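Local coordinates for protein alginate lyase, family PL7 (Zobellia galactanivorans, PDB 4BE3) that cleaves alginate, the uronic acid polysaccharide of brown algae, by beta-elimination, working exolytically as a polysaccharide lyase of family PL7, at residues 101-107 with 258-264; 124-128 with 180-184. One frame throughout, in Å; residues are numbered along the deposited sequence.

Contact 1 (101-107 with 258-264); sequences ASYSVVV and LGAYNQT
V105 pairs with N262 and V106 with Y261 where strands 104-107 and 260-262 run antiparallel, their short axes 4.6 Å apart at closest approach and 145° between their directions. V106 and Y261 form the hydrogen-bonded pair: V106 N gives to Y261 O at 2.8 Å in an almost straight bond (174° at the hydrogen), and Y261 N returns one to V106 O at 3.0 Å. V105 and N262 are the non-hydrogen-bonded pair, after which Q263 N reaches S104 O from above the plane of that carbonyl. At the G259 corner, V107 CA makes a CA-H...O contact with G259 O at 3.4 Å.

Both strands belong to the large curled sheet of the jelly-roll beta-sandwich of PL7 lyases, and their side chains divide accordingly. On one face V106 and Y261 lie side by side; the tyrosine side chain is about 6 Å from bound meso-tartaric acid, its hydroxyl is hydrogen-bonded to that of S61, and its ring meets R65 in a cation-pi contact. On the other face V105 looks to V88 and V298 of the second sheet, and its CG2, anti to the backbone N, meets A260 CB at 4.0 Å.

The polar end is a turn held from several sides. A101 to S104 form a type II turn, within which S104 OG donates to A101 O at 2.7 Å. From across the contact T264 OG1 accepts Y103 N at 2.9 Å, in a bent bond (133°). A water joins T264 OG1 to S104 O and N262 OD1, donating to the latter two. N262 OD1 also accepts T264 N, an Asx turn, while its ND2 turns to N53 and P52.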
loop_
_atom_site.group_PDB
_atom_site.type_symbol
_atom_site.label_atom_id
_atom_site.label_comp_id
_atom_site.label_asym_id
_atom_site.label_seq_id
_atom_site.Cartn_x
_atom_site.Cartn_y
_atom_site.Cartn_z
ATOM N N ALA A 101 -18.389 -24.450 11.996
ATOM C CA ALA A 101 -17.521 -23.492 12.757
ATOM C C ALA A 101 -17.213 -23.789 14.175
ATOM O O ALA A 101 -16.393 -23.110 14.801
ATOM C CB ALA A 101 -18.218 -22.044 12.668
ATOM N N SER A 102 -17.974 -24.774 14.787
ATOM C CA SER A 102 -17.791 -24.904 16.231
ATOM C C SER A 102 -16.321 -25.227 16.620
ATOM O O SER A 102 -15.615 -25.901 15.900
ATOM C CB SER A 102 -18.617 -26.145 16.764
ATOM O OG SER A 102 -20.004 -25.756 16.640
ATOM N N TYR A 103 -15.936 -24.771 17.798
ATOM C CA TYR A 103 -14.675 -25.087 18.442
ATOM C C TYR A 103 -13.502 -24.520 17.636
ATOM O O TYR A 103 -12.402 -25.052 17.754
ATOM C CB TYR A 103 -14.442 -26.621 18.545
ATOM C CG TYR A 103 -15.723 -27.396 18.951
ATOM C CD1 TYR A 103 -16.394 -27.142 20.144
ATOM C CD2 TYR A 103 -16.169 -28.379 18.049
ATOM C CE1 TYR A 103 -17.561 -27.925 20.418
ATOM C CE2 TYR A 103 -17.277 -29.174 18.370
ATOM C CZ TYR A 103 -17.957 -28.872 19.476
ATOM O OH TYR A 103 -19.093 -29.709 19.712
ATOM N N SER A 104 -13.755 -23.408 16.962
ATOM C CA SER A 104 -12.603 -22.907 16.140
ATOM C C SER A 104 -12.366 -21.395 16.413
ATOM O O SER A 104 -13.208 -20.659 16.973
ATOM C CB SER A 104 -12.956 -23.039 14.634
ATOM O OG SER A 104 -13.979 -22.217 14.062
ATOM N N VAL A 105 -11.259 -20.964 15.903
ATOM C CA VAL A 105 -10.858 -19.506 16.092
ATOM C C VAL A 105 -10.081 -19.129 14.843
ATOM O O VAL A 105 -9.298 -19.946 14.300
ATOM C CB VAL A 105 -10.004 -19.321 17.382
ATOM C CG1 VAL A 105 -8.724 -20.170 17.406
ATOM C CG2 VAL A 105 -9.577 -17.841 17.533
ATOM N N VAL A 106 -10.338 -17.923 14.299
ATOM C CA VAL A 106 -9.533 -17.502 13.094
ATOM C C VAL A 106 -8.389 -16.645 13.666
ATOM O O VAL A 106 -8.588 -15.731 14.489
ATOM C CB VAL A 106 -10.547 -16.637 12.255
ATOM C CG1 VAL A 106 -9.767 -15.836 11.143
ATOM C CG2 VAL A 106 -11.427 -17.705 11.473
ATOM N N VAL A 107 -7.202 -16.952 13.138
ATOM C CA VAL A 107 -5.934 -16.457 13.656
ATOM C C VAL A 107 -5.211 -15.536 12.624
ATOM O O VAL A 107 -4.182 -14.945 12.989
ATOM C CB VAL A 107 -4.971 -17.565 14.061
ATOM C CG1 VAL A 107 -5.648 -18.331 15.197
ATOM C CG2 VAL A 107 -4.648 -18.521 12.886
ATOM N N LEU A 258 -5.365 -9.973 12.358
ATOM C CA LEU A 258 -4.589 -11.007 13.092
ATOM C C LEU A 258 -5.075 -10.932 14.495
ATOM O O LEU A 258 -5.180 -9.785 15.105
ATOM C CB LEU A 258 -3.102 -10.583 13.018
ATOM C CG LEU A 258 -2.150 -11.497 13.807
ATOM C CD1 LEU A 258 -0.750 -11.531 13.042
ATOM C CD2 LEU A 258 -1.869 -11.027 15.233
ATOM N N GLY A 259 -5.209 -12.119 15.171
ATOM C CA GLY A 259 -5.523 -12.131 16.616
ATOM C C GLY A 259 -6.406 -13.375 16.916
ATOM O O GLY A 259 -6.036 -14.483 16.446
ATOM N N ALA A 260 -7.498 -13.165 17.688
ATOM C CA ALA A 260 -8.427 -14.258 18.022
ATOM C C ALA A 260 -9.830 -13.829 17.620
ATOM O O ALA A 260 -10.492 -13.093 18.354
ATOM C CB ALA A 260 -8.339 -14.550 19.505
ATOM N N TYR A 261 -10.306 -14.337 16.477
ATOM C CA TYR A 261 -11.666 -13.992 16.013
ATOM C C TYR A 261 -12.411 -15.299 16.274
ATOM O O TYR A 261 -12.227 -16.299 15.527
ATOM C CB TYR A 261 -11.526 -13.710 14.503
ATOM C CG TYR A 261 -12.860 -13.461 13.781
ATOM C CD1 TYR A 261 -14.028 -13.090 14.479
ATOM C CD2 TYR A 261 -12.867 -13.544 12.355
ATOM C CE1 TYR A 261 -15.199 -12.774 13.728
ATOM C CE2 TYR A 261 -14.026 -13.243 11.653
ATOM C CZ TYR A 261 -15.132 -12.874 12.327
ATOM O OH TYR A 261 -16.261 -12.580 11.573
ATOM N N ASN A 262 -13.195 -15.289 17.312
ATOM C CA ASN A 262 -13.828 -16.558 17.845
ATOM C C ASN A 262 -14.904 -16.977 16.909
ATOM O O ASN A 262 -15.782 -16.189 16.676
ATOM C CB ASN A 262 -14.416 -16.242 19.172
ATOM C CG ASN A 262 -14.698 -17.539 19.986
ATOM O OD1 ASN A 262 -14.632 -18.633 19.397
ATOM N ND2 ASN A 262 -14.945 -17.400 21.258
ATOM N N GLN A 263 -14.891 -18.230 16.371
ATOM C CA GLN A 263 -16.023 -18.543 15.513
ATOM C C GLN A 263 -17.029 -19.390 16.301
ATOM O O GLN A 263 -18.030 -19.792 15.711
ATOM C CB GLN A 263 -15.541 -19.509 14.427
ATOM C CG GLN A 263 -14.339 -18.884 13.663
ATOM C CD GLN A 263 -14.776 -17.648 12.886
ATOM O OE1 GLN A 263 -14.346 -16.462 13.266
ATOM N NE2 GLN A 263 -15.528 -17.794 11.865
ATOM N N THR A 264 -16.838 -19.533 17.601
ATOM C CA THR A 264 -17.932 -20.226 18.334
ATOM C C THR A 264 -18.798 -19.156 19.056
ATOM O O THR A 264 -18.322 -18.339 19.828
ATOM C CB THR A 264 -17.274 -21.129 19.448
ATOM O OG1 THR A 264 -16.447 -22.111 18.843
ATOM C CG2 THR A 264 -18.454 -21.973 20.136
HETATM O O HOH W 1 -13.877 -21.198 19.692
#

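Contact 2 (124-128 with 180-184); sequences FYKKF and GIALG
Y125 OH donates to I181 O at 2.8 Å, the one hydrogen bond between 124-128 and 180-184. The hydroxyl comes in 25° from the carbonyl plane, at a C=O...donor angle of 144°, and the acceptor in turn sits at the edge of the ring, near the ring plane. With CG anti to the backbone N (chi1 169°), the tyrosine is stretched out from its strand and can bridge to I181, whose CA is 8.5 Å from the CA of Y125.

Aliphatic groups hold the two flanks of the phenol. Y125 CE2 lies 4.1 Å from I181 CB, while Y125 CE1 meets L183 CD2 at 3.7 Å, the leucine crossing the tyrosine at about a right angle. V88 of the opposing sheet touches both Y125 and L183. A phenylalanine in place of Y125 would probably keep much of this hydrocarbon contact but leave the carbonyl of I181 without the hydroxyl that now binds it.

K127 contributes its methylenes rather than its charge. Its chain runs out extended and then bends at the last two torsions, which lays K127 CE against L183 CD1 at 3.6 Å and turns the ammonium back to its own segment. There K127 NZ donates to F128 O at 2.9 Å, from above the carbonyl plane, and it has a second acceptor in the carbonyl of H131, so two main-chain carbonyls take hydrogen bonds from this buried ammonium group.

The backbones do not pair directly: strand 133-141 lies between them, bonded to 121-126 on one side and to the weak strand 181-182 on the other. Y125, resting on V136, thus links next-but-one strands on the inner side of a curled sheet, as befits the core-facing layer of a jelly-roll beta-sandwich.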
loop_
_atom_site.group_PDB
_atom_site.type_symbol
_atom_site.label_atom_id
_atom_site.label_comp_id
_atom_site.label_asym_id
_atom_site.label_seq_id
_atom_site.Cartn_x
_atom_site.Cartn_y
_atom_site.Cartn_z
ATOM N N PHE A 124 -7.978 -20.820 10.147
ATOM C CA PHE A 124 -8.651 -21.308 11.379
ATOM C C PHE A 124 -7.770 -22.313 12.108
ATOM O O PHE A 124 -7.032 -23.083 11.457
ATOM C CB PHE A 124 -9.866 -22.158 10.910
ATOM C CG PHE A 124 -11.028 -21.375 10.367
ATOM C CD1 PHE A 124 -11.016 -20.775 9.069
ATOM C CD2 PHE A 124 -12.226 -21.332 11.179
ATOM C CE1 PHE A 124 -12.144 -20.106 8.566
ATOM C CE2 PHE A 124 -13.351 -20.711 10.606
ATOM C CZ PHE A 124 -13.326 -20.087 9.384
ATOM N N TYR A 125 -8.028 -22.409 13.417
ATOM C CA TYR A 125 -7.520 -23.560 14.206
ATOM C C TYR A 125 -8.857 -24.065 14.837
ATOM O O TYR A 125 -9.610 -23.286 15.424
ATOM C CB TYR A 125 -6.533 -23.075 15.292
ATOM C CG TYR A 125 -6.242 -24.223 16.265
ATOM C CD1 TYR A 125 -7.085 -24.513 17.355
ATOM C CD2 TYR A 125 -5.131 -25.033 16.034
ATOM C CE1 TYR A 125 -6.769 -25.566 18.196
ATOM C CE2 TYR A 125 -4.753 -26.072 16.914
ATOM C CZ TYR A 125 -5.641 -26.332 17.942
ATOM O OH TYR A 125 -5.347 -27.441 18.760
ATOM N N LYS A 126 -9.120 -25.394 14.678
ATOM C CA LYS A 126 -10.356 -25.972 15.246
ATOM C C LYS A 126 -9.974 -27.262 16.035
ATOM O O LYS A 126 -9.171 -28.097 15.525
ATOM C CB LYS A 126 -11.222 -26.304 14.074
ATOM C CG LYS A 126 -12.561 -27.060 14.568
ATOM C CD LYS A 126 -13.434 -27.217 13.312
ATOM C CE LYS A 126 -14.629 -28.182 13.703
ATOM N NZ LYS A 126 -15.519 -28.360 12.472
ATOM N N LYS A 127 -10.538 -27.410 17.242
ATOM C CA LYS A 127 -10.157 -28.635 17.996
ATOM C C LYS A 127 -11.431 -29.062 18.730
ATOM O O LYS A 127 -12.002 -28.331 19.490
ATOM C CB LYS A 127 -8.987 -28.370 18.977
ATOM C CG LYS A 127 -8.534 -29.721 19.646
ATOM C CD LYS A 127 -7.584 -29.498 20.803
ATOM C CE LYS A 127 -8.294 -29.001 22.028
ATOM N NZ LYS A 127 -9.377 -29.993 22.552
ATOM N N PHE A 128 -11.850 -30.323 18.463
ATOM C CA PHE A 128 -13.014 -30.834 19.237
ATOM C C PHE A 128 -12.722 -31.030 20.706
ATOM O O PHE A 128 -11.580 -31.248 21.147
ATOM C CB PHE A 128 -13.390 -32.199 18.625
ATOM C CG PHE A 128 -13.957 -32.051 17.174
ATOM C CD1 PHE A 128 -15.322 -31.680 17.010
ATOM C CD2 PHE A 128 -13.117 -32.216 16.063
ATOM C CE1 PHE A 128 -15.862 -31.559 15.721
ATOM C CE2 PHE A 128 -13.649 -32.033 14.744
ATOM C CZ PHE A 128 -15.009 -31.660 14.542
ATOM N N GLY A 180 -2.622 -33.566 13.287
ATOM C CA GLY A 180 -2.934 -32.156 13.722
ATOM C C GLY A 180 -1.970 -31.490 14.698
ATOM O O GLY A 180 -0.859 -31.976 14.993
ATOM N N ILE A 181 -2.465 -30.391 15.264
ATOM C CA ILE A 181 -1.616 -29.423 16.034
ATOM C C ILE A 181 -2.295 -29.309 17.379
ATOM O O ILE A 181 -3.473 -29.035 17.442
ATOM C CB ILE A 181 -1.579 -28.031 15.291
ATOM C CG1 ILE A 181 -1.000 -28.209 13.855
ATOM C CG2 ILE A 181 -0.797 -27.051 16.227
ATOM C CD1 ILE A 181 0.457 -28.722 13.753
ATOM N N ALA A 182 -1.528 -29.520 18.465
ATOM C CA ALA A 182 -2.051 -29.439 19.858
ATOM C C ALA A 182 -2.277 -27.968 20.316
ATOM O O ALA A 182 -1.633 -27.039 19.802
ATOM C CB ALA A 182 -1.007 -30.169 20.813
ATOM N N LEU A 183 -3.117 -27.757 21.293
ATOM C CA LEU A 183 -3.052 -26.461 22.022
ATOM C C LEU A 183 -1.703 -26.268 22.565
ATOM O O LEU A 183 -1.064 -27.222 23.065
ATOM C CB LEU A 183 -4.075 -26.427 23.212
ATOM C CG LEU A 183 -5.553 -26.598 22.737
ATOM C CD1 LEU A 183 -6.394 -26.590 23.987
ATOM C CD2 LEU A 183 -5.947 -25.408 21.765
ATOM N N GLY A 184 -1.194 -25.032 22.441
ATOM C CA GLY A 184 0.094 -24.744 23.071
ATOM C C GLY A 184 1.232 -25.151 22.130
ATOM O O GLY A 184 2.426 -24.995 22.501
#

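Overall arrangement
The two contacts illustrate how one curled sheet is secured both between adjacent strands and over an intervening one. Their centres are 11 Å apart, and they meet where strand 104-112 pairs with strand 121-126: V105 N lies 2.9 Å from Y125 O, a probable hydrogen bond. Contact 1 sits close to the centre of the chain and is wholly buried; contact 2 lies about 13 Å from that centre and has partly exposed residues on the side of 180-184. Main-chain bonds between neighbouring strands dominate contact 1, aided by an ordered water, whereas in contact 2 side chains of 124-128 do the reaching, the one hydrogen bond running from a tyrosine hydroxyl to a main-chain carbonyl. Both also touch V88 of the second sheet.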